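Local coordinates for protein probable acetyltransferase (Thermus thermophilus, PDB 3EXN) that probably transfers acyl groups from a coenzyme A thioester as a GNAT-family N-acetyltransferase, and binds acetyl coenzyme A, at residues A[33-36]-A[37-41]; A[66-70]-A[71-75]; A[83-86]-A[87-90]. One frame throughout, in Å; residues are numbered along the deposited sequence.

Interaction 1: A[33-36]-A[37-41]; sequences PSYF and ALIGM. With ACO (acetyl coenzyme *a), chain C.
Ile39 reaches back along the last turn of helix 33-38 and lays its side chain against Tyr35 and Phe36, the residues four and three places earlier. Its CG1 sits between the backbone N and the carbonyl carbon (chi1 63°), which turns the branch back onto the helix: CG1 rests 3.4 Å from Phe36 O, and CD1 lies 3.8 Å from Tyr35 CE2. The Phe36 ring is touched more lightly by the same methyl, with Phe36 CD1 4.3 Å from Ile39 CD1. The two aromatic residues also pack on each other, Tyr35 CD2 standing 4.0 Å above the centre of one face of the Phe36 ring. Tyr35 belongs to the acetyl coenzyme A pocket: with CG anti to the backbone N (chi1 173°), the ring brings CD1 to 3.4 Å from C6P of the cofactor's pantetheine arm. Tyr35 thus has the cofactor near CD1 and Ile39 near CE2.

Phe36 matters equally through its backbone. Its carbonyl accepts the N-H of Met41, a selenomethionine here, with Phe36 O and Met41 N 3.0 Å apart. Together with the shorter-span bond from Gly40 N to Ala37 O, also 3.0 Å, and the positive phi of Gly40, this makes a Schellman motif that ends the helix. Before it, regular helical bonds run from Ala37 to Pro33, Leu38 to Ser34 and Ile39 to Tyr35.

The short helix lies between helices 22-30 and 46-57 in the chain. Phe36 leans on Leu43 and Pro44 in the loop that follows, Ser34 OG is hydrogen-bonded to Glu98 just beyond strand 89-96, and Leu38 touches Asn131, which binds acetyl-CoA, immediately before helix 132-140.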
loop_
_atom_site.group_PDB
_atom_site.type_symbol
_atom_site.label_atom_id
_atom_site.label_comp_id
_atom_site.label_asym_id
_atom_site.label_seq_id
_atom_site.Cartn_x
_atom_site.Cartn_y
_atom_site.Cartn_z
ATOM N N PRO A 33 -3.721 9.840 10.551
ATOM C CA PRO A 33 -2.721 10.067 11.618
ATOM C C PRO A 33 -2.417 8.849 12.493
ATOM O O PRO A 33 -1.310 8.721 13.020
ATOM C CB PRO A 33 -3.352 11.169 12.464
ATOM C CG PRO A 33 -4.802 11.049 12.221
ATOM C CD PRO A 33 -4.921 10.666 10.776
ATOM N N SER A 34 -3.390 7.956 12.650
ATOM C CA SER A 34 -3.243 6.858 13.588
ATOM C C SER A 34 -2.192 5.885 13.063
ATOM O O SER A 34 -1.422 5.322 13.848
ATOM C CB SER A 34 -4.584 6.141 13.906
ATOM O OG SER A 34 -5.580 7.005 14.469
ATOM N N TYR A 35 -2.093 5.745 11.747
ATOM C CA TYR A 35 -1.066 4.881 11.188
ATOM C C TYR A 35 0.365 5.364 11.490
ATOM O O TYR A 35 1.207 4.588 11.910
ATOM C CB TYR A 35 -1.244 4.728 9.688
ATOM C CG TYR A 35 -0.110 3.993 9.068
ATOM C CD1 TYR A 35 0.126 2.641 9.376
ATOM C CD2 TYR A 35 0.752 4.624 8.186
ATOM C CE1 TYR A 35 1.226 1.962 8.816
ATOM C CE2 TYR A 35 1.830 3.948 7.632
ATOM C CZ TYR A 35 2.048 2.633 7.932
ATOM O OH TYR A 35 3.142 2.019 7.349
ATOM N N PHE A 36 0.630 6.646 11.280
ATOM C CA PHE A 36 1.951 7.217 11.541
ATOM C C PHE A 36 2.345 7.182 13.022
ATOM O O PHE A 36 3.477 6.856 13.345
ATOM C CB PHE A 36 2.067 8.613 10.923
ATOM C CG PHE A 36 2.014 8.569 9.433
ATOM C CD1 PHE A 36 3.146 8.300 8.695
ATOM C CD2 PHE A 36 0.802 8.699 8.777
ATOM C CE1 PHE A 36 3.084 8.190 7.318
ATOM C CE2 PHE A 36 0.754 8.601 7.425
ATOM C CZ PHE A 36 1.878 8.327 6.690
ATOM N N ALA A 37 1.383 7.419 13.904
ATOM C CA ALA A 37 1.620 7.307 15.335
ATOM C C ALA A 37 1.998 5.878 15.730
ATOM O O ALA A 37 2.980 5.673 16.478
ATOM C CB ALA A 37 0.397 7.803 16.136
ATOM N N LEU A 38 1.269 4.902 15.198
ATOM C CA LEU A 38 1.528 3.486 15.457
ATOM C C LEU A 38 2.972 3.014 15.085
ATOM O O LEU A 38 3.569 2.228 15.816
ATOM C CB LEU A 38 0.468 2.626 14.759
ATOM C CG LEU A 38 0.500 1.151 15.142
ATOM C CD1 LEU A 38 -0.873 0.696 15.633
ATOM C CD2 LEU A 38 0.987 0.350 13.946
ATOM N N ILE A 39 3.496 3.501 13.953
ATOM C CA ILE A 39 4.878 3.240 13.522
ATOM C C ILE A 39 5.947 4.199 14.107
ATOM O O ILE A 39 7.142 4.077 13.805
ATOM C CB ILE A 39 4.978 3.142 11.962
ATOM C CG1 ILE A 39 4.587 4.459 11.284
ATOM C CG2 ILE A 39 4.110 1.968 11.479
ATOM C CD1 ILE A 39 4.919 4.501 9.715
ATOM N N GLY A 40 5.512 5.149 14.937
ATOM C CA GLY A 40 6.417 6.037 15.631
ATOM C C GLY A 40 7.061 7.135 14.796
ATOM O O GLY A 40 8.230 7.444 15.005
HETATM N N MSE A 41 6.280 7.754 13.898
HETATM C CA MSE A 41 6.763 8.768 12.932
HETATM C C MSE A 41 5.846 9.992 12.924
HETATM O O MSE A 41 4.631 9.886 13.145
HETATM C CB MSE A 41 6.791 8.191 11.488
HETATM C CG MSE A 41 7.586 6.916 11.301
HETATM SE SE MSE A 41 9.513 7.125 11.489
HETATM C CE MSE A 41 9.710 8.745 10.436
HETATM O O5B ACO C . -11.182 -5.794 5.665
HETATM P P1A ACO C . -11.354 -4.342 4.896
HETATM O O1A ACO C . -12.599 -3.659 5.462
HETATM O O2A ACO C . -11.060 -4.561 3.421
HETATM O O3A ACO C . -10.049 -3.587 5.515
HETATM P P2A ACO C . -9.706 -2.050 5.271
HETATM O O4A ACO C . -9.867 -1.382 6.641
HETATM O O5A ACO C . -10.524 -1.452 4.152
HETATM O O6A ACO C . -8.118 -2.234 4.872
HETATM C CBP ACO C . -5.957 -1.890 6.023
HETATM C CCP ACO C . -7.135 -2.838 5.731
HETATM C CDP ACO C . -5.279 -1.656 4.686
HETATM C CEP ACO C . -4.945 -2.522 6.974
HETATM C CAP ACO C . -6.486 -0.554 6.613
HETATM O OAP ACO C . -7.143 -0.777 7.888
HETATM C C9P ACO C . -5.397 0.468 6.873
HETATM O O9P ACO C . -5.084 1.302 6.035
HETATM N N8P ACO C . -4.820 0.431 8.071
HETATM C C7P ACO C . -3.810 1.414 8.510
HETATM C C6P ACO C . -2.531 1.403 7.675
HETATM C C5P ACO C . -1.884 0.026 7.679
HETATM O O5P ACO C . -1.778 -0.653 8.724
HETATM N N4P ACO C . -1.449 -0.398 6.482
HETATM C C3P ACO C . -0.793 -1.678 6.328
HETATM C C2P ACO C . 0.703 -1.556 6.477
HETATM S S1P ACO C . 1.552 -3.123 6.230
HETATM C C ACO C . 1.505 -3.103 4.537
HETATM O O ACO C . 0.971 -2.180 3.979
HETATM C CH3 ACO C . 2.127 -4.232 3.737
#

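Interaction 2: A[66-70]-A[71-75]; sequences LLFLG and QEPVG
Leu69 and Glu72 close a tight beta hairpin between strands 62-69 and 72-81 of the GNAT sheet, exchanging backbone bonds across a type II' turn with Gly70 and Gln71 at its corners. Leu69 N bonds to Glu72 O at 2.9 Å and Glu72 N to Leu69 O at 3.1 Å. A classic beta bulge then sets two residues, Val74 and Gly75, against the single residue Leu67. Leu67 O takes a nearly straight bond from Val74 N (2.7 Å, 177°) and a weak one from Gly75 N.

Apolar packing differs on the two faces. On the Leu69 side, Leu69 CG meets Val74 CG2 of the bulge at 4.1 Å; Leu69 also touches Leu105 of helix 105-115. On the other, Phe68 CG stands beside its backbone N (chi1 -82°), which lays the ring along the neighbouring strand with CE1 3.9 Å from Pro73 CB; Leu24 of helix 22-30 packs there too. An alanine at Phe68 is likely to leave a gap beside Pro73 and Leu24.

The polar end of Glu72 turns away to salt bridges with Arg97 and Arg27. At the edge of the Phe68 ring, near its plane, Gln71 O stands 3.7 Å from CE1.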
loop_
_atom_site.group_PDB
_atom_site.type_symbol
_atom_site.label_atom_id
_atom_site.label_comp_id
_atom_site.label_asym_id
_atom_site.label_seq_id
_atom_site.Cartn_x
_atom_site.Cartn_y
_atom_site.Cartn_z
ATOM N N LEU A 66 -2.697 6.063 -6.363
ATOM C CA LEU A 66 -3.752 6.632 -5.547
ATOM C C LEU A 66 -5.068 5.842 -5.731
ATOM O O LEU A 66 -5.404 5.433 -6.849
ATOM C CB LEU A 66 -3.969 8.099 -5.897
ATOM C CG LEU A 66 -3.204 9.124 -5.086
ATOM C CD1 LEU A 66 -3.484 10.468 -5.753
ATOM C CD2 LEU A 66 -3.598 9.181 -3.581
ATOM N N LEU A 67 -5.790 5.626 -4.642
ATOM C CA LEU A 67 -7.064 4.869 -4.626
ATOM C C LEU A 67 -8.209 5.835 -4.572
ATOM O O LEU A 67 -8.258 6.697 -3.693
ATOM C CB LEU A 67 -7.078 3.849 -3.476
ATOM C CG LEU A 67 -5.874 2.915 -3.365
ATOM C CD1 LEU A 67 -6.023 1.970 -2.160
ATOM C CD2 LEU A 67 -5.654 2.112 -4.628
ATOM N N PHE A 68 -9.082 5.762 -5.586
ATOM C CA PHE A 68 -10.128 6.765 -5.758
ATOM C C PHE A 68 -11.500 6.148 -5.644
ATOM O O PHE A 68 -11.769 5.102 -6.207
ATOM C CB PHE A 68 -10.023 7.494 -7.114
ATOM C CG PHE A 68 -9.010 8.638 -7.131
ATOM C CD1 PHE A 68 -9.338 9.915 -6.667
ATOM C CD2 PHE A 68 -7.740 8.431 -7.660
ATOM C CE1 PHE A 68 -8.404 10.970 -6.700
ATOM C CE2 PHE A 68 -6.779 9.502 -7.739
ATOM C CZ PHE A 68 -7.099 10.751 -7.237
ATOM N N LEU A 69 -12.377 6.851 -4.960
ATOM C CA LEU A 69 -13.840 6.602 -5.121
ATOM C C LEU A 69 -14.388 7.837 -5.823
ATOM O O LEU A 69 -14.562 8.899 -5.204
ATOM C CB LEU A 69 -14.519 6.364 -3.777
ATOM C CG LEU A 69 -14.309 5.003 -3.099
ATOM C CD1 LEU A 69 -14.956 4.986 -1.730
ATOM C CD2 LEU A 69 -14.784 3.816 -3.950
ATOM N N GLY A 70 -14.653 7.704 -7.119
ATOM C CA GLY A 70 -15.001 8.863 -7.951
ATOM C C GLY A 70 -13.818 9.820 -7.954
ATOM O O GLY A 70 -12.724 9.411 -8.311
ATOM N N GLN A 71 -14.044 11.064 -7.520
ATOM C CA GLN A 71 -12.991 12.094 -7.423
ATOM C C GLN A 71 -12.261 12.166 -6.090
ATOM O O GLN A 71 -11.356 12.996 -5.914
ATOM C CB GLN A 71 -13.591 13.488 -7.677
ATOM C CG GLN A 71 -14.063 13.664 -9.076
ATOM C CD GLN A 71 -12.939 13.473 -10.064
ATOM O OE1 GLN A 71 -12.773 12.380 -10.619
ATOM N NE2 GLN A 71 -12.135 14.526 -10.276
ATOM N N GLU A 72 -12.652 11.325 -5.141
ATOM C CA GLU A 72 -12.115 11.438 -3.800
ATOM C C GLU A 72 -10.982 10.454 -3.596
ATOM O O GLU A 72 -11.189 9.255 -3.761
ATOM C CB GLU A 72 -13.223 11.192 -2.778
ATOM C CG GLU A 72 -12.837 11.607 -1.339
ATOM C CD GLU A 72 -12.662 13.126 -1.144
ATOM O OE1 GLU A 72 -13.154 13.931 -1.975
ATOM O OE2 GLU A 72 -12.021 13.517 -0.139
ATOM N N PRO A 73 -9.772 10.957 -3.246
ATOM C CA PRO A 73 -8.658 10.054 -2.937
ATOM C C PRO A 73 -8.840 9.463 -1.558
ATOM O O PRO A 73 -8.902 10.228 -0.565
ATOM C CB PRO A 73 -7.441 10.964 -2.972
ATOM C CG PRO A 73 -7.948 12.309 -2.717
ATOM C CD PRO A 73 -9.409 12.374 -3.046
ATOM N N VAL A 74 -8.896 8.131 -1.481
ATOM C CA VAL A 74 -9.244 7.434 -0.255
ATOM C C VAL A 74 -8.199 6.399 0.163
ATOM O O VAL A 74 -8.398 5.664 1.120
ATOM C CB VAL A 74 -10.647 6.705 -0.339
ATOM C CG1 VAL A 74 -11.754 7.700 -0.632
ATOM C CG2 VAL A 74 -10.628 5.583 -1.385
ATOM N N GLY A 75 -7.058 6.397 -0.498
ATOM C CA GLY A 75 -5.972 5.507 -0.063
ATOM C C GLY A 75 -4.818 5.520 -1.025
ATOM O O GLY A 75 -4.788 6.312 -1.988
#

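Interaction 3: A[83-86]-A[87-90]; sequences YPEA and EDAT
Glu85 to Asp88 form a type I beta turn, in which Asp88 N gives its hydrogen to Glu85 O at 2.9 Å, while a cis peptide bond between Tyr83 and Pro84 bends the chain just ahead of it. A water bridges two carbonyls of the loop, donating to Ala86 O at 3.0 Å and to Asp88 O at 2.7 Å.

Thr90 makes the side-chain link: its OG1 stands beside the backbone N and anti to the carbonyl carbon (chi1 -65°), which points the hydroxyl at Tyr83 O. It donates there from above the carbonyl plane, with OG1 and O 2.7 Å apart. The same OG1 lies in the plane of the Tyr83 ring at its edge, 3.7 Å from CD2, and 3.5 Å from Pro84 CD. The cis bond folds Pro84 over Tyr83, so that Pro84 CB stands 4.0 Å above one face of the ring, toward its rim.

These residues make the hairpin connection from strand 72-81 to strand 89-96, antiparallel neighbours in the GNAT sheet.

Three acidic side chains gather at the turn. Those of Glu85 and Asp88 run side by side, pointing the same way, with Asp88 OD2 3.6 Å from Glu85 CB. Arg121, next to strand 122-128, forms a salt bridge with Asp88 OD1 and probably offsets part of this negative charge; a backbone hydrogen bond also ties it to Glu87, whose OE1 lies in a long, weak ion pair with it.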
loop_
_atom_site.group_PDB
_atom_site.type_symbol
_atom_site.label_atom_id
_atom_site.label_comp_id
_atom_site.label_asym_id
_atom_site.label_seq_id
_atom_site.Cartn_x
_atom_site.Cartn_y
_atom_site.Cartn_z
ATOM N N TYR A 83 11.145 -7.945 -6.625
ATOM C CA TYR A 83 11.701 -8.013 -5.274
ATOM C C TYR A 83 10.799 -8.976 -4.466
ATOM O O TYR A 83 9.583 -8.822 -4.484
ATOM C CB TYR A 83 11.760 -6.628 -4.586
ATOM C CG TYR A 83 12.533 -6.680 -3.285
ATOM C CD1 TYR A 83 13.902 -6.464 -3.252
ATOM C CD2 TYR A 83 11.910 -7.022 -2.116
ATOM C CE1 TYR A 83 14.609 -6.586 -2.061
ATOM C CE2 TYR A 83 12.596 -7.155 -0.957
ATOM C CZ TYR A 83 13.936 -6.921 -0.914
ATOM O OH TYR A 83 14.586 -7.064 0.304
ATOM N N PRO A 84 11.383 -9.920 -3.711
ATOM C CA PRO A 84 12.787 -10.143 -3.442
ATOM C C PRO A 84 13.504 -10.842 -4.586
ATOM O O PRO A 84 14.745 -10.750 -4.690
ATOM C CB PRO A 84 12.786 -11.044 -2.190
ATOM C CG PRO A 84 11.445 -11.686 -2.157
ATOM C CD PRO A 84 10.503 -10.794 -2.902
ATOM N N GLU A 85 12.754 -11.552 -5.420
ATOM C CA GLU A 85 13.296 -12.163 -6.620
ATOM C C GLU A 85 12.614 -11.641 -7.881
ATOM O O GLU A 85 11.491 -11.173 -7.838
ATOM C CB GLU A 85 13.124 -13.678 -6.556
ATOM C CG GLU A 85 13.604 -14.260 -5.231
ATOM C CD GLU A 85 14.858 -15.037 -5.369
ATOM O OE1 GLU A 85 14.773 -16.175 -5.894
ATOM O OE2 GLU A 85 15.924 -14.528 -4.946
ATOM N N ALA A 86 13.337 -11.775 -8.998
ATOM C CA ALA A 86 12.938 -11.284 -10.302
ATOM C C ALA A 86 11.500 -11.644 -10.658
ATOM O O ALA A 86 10.812 -10.826 -11.286
ATOM C CB ALA A 86 13.900 -11.865 -11.389
ATOM N N GLU A 87 11.080 -12.870 -10.279
ATOM C CA GLU A 87 9.745 -13.419 -10.619
ATOM C C GLU A 87 8.606 -13.041 -9.668
ATOM O O GLU A 87 7.443 -13.393 -9.926
ATOM C CB GLU A 87 9.793 -14.937 -10.630
ATOM C CG GLU A 87 10.908 -15.503 -11.475
ATOM C CD GLU A 87 12.230 -15.698 -10.735
ATOM O OE1 GLU A 87 12.560 -14.895 -9.827
ATOM O OE2 GLU A 87 12.957 -16.659 -11.096
ATOM N N ASP A 88 8.950 -12.395 -8.552
ATOM C CA ASP A 88 7.964 -12.036 -7.518
ATOM C C ASP A 88 7.660 -10.543 -7.476
ATOM O O ASP A 88 8.139 -9.760 -8.317
ATOM C CB ASP A 88 8.474 -12.493 -6.147
ATOM C CG ASP A 88 8.904 -13.918 -6.146
ATOM O OD1 ASP A 88 8.367 -14.691 -6.953
ATOM O OD2 ASP A 88 9.772 -14.256 -5.342
ATOM N N ALA A 89 6.819 -10.168 -6.511
ATOM C CA ALA A 89 6.448 -8.762 -6.232
ATOM C C ALA A 89 6.295 -8.612 -4.734
ATOM O O ALA A 89 6.004 -9.585 -4.053
ATOM C CB ALA A 89 5.116 -8.387 -6.950
ATOM N N THR A 90 6.384 -7.363 -4.225
ATOM C CA THR A 90 6.237 -7.138 -2.793
ATOM C C THR A 90 5.431 -5.891 -2.632
ATOM O O THR A 90 5.721 -4.870 -3.258
ATOM C CB THR A 90 7.600 -6.936 -2.087
ATOM O OG1 THR A 90 8.373 -8.133 -2.158
ATOM C CG2 THR A 90 7.453 -6.511 -0.612
HETATM O O HOH W 1 8.006 -9.872 -11.057
#

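In the fold
All three are local contacts within the GNAT family region, and none touches another. Interaction 2 is the buried one, set between helices 22-30 and 105-115, and rests on strand pairing and apolar packing. Interactions 1 and 3 are only partly buried. Interaction 1 ends a helix and brings an aromatic ring against the cofactor's pantetheine arm, whereas interaction 3 is a hairpin connection with water, a hydroxyl bond and clustered acids. Interactions 2 and 3 share one sheet: strand 72-81 leaves the first turn and leads to the second. The centres of interactions 2 and 3 lie on opposite sides of the chain's centre. Interaction 1 stands outside that sheet, on helix 33-38.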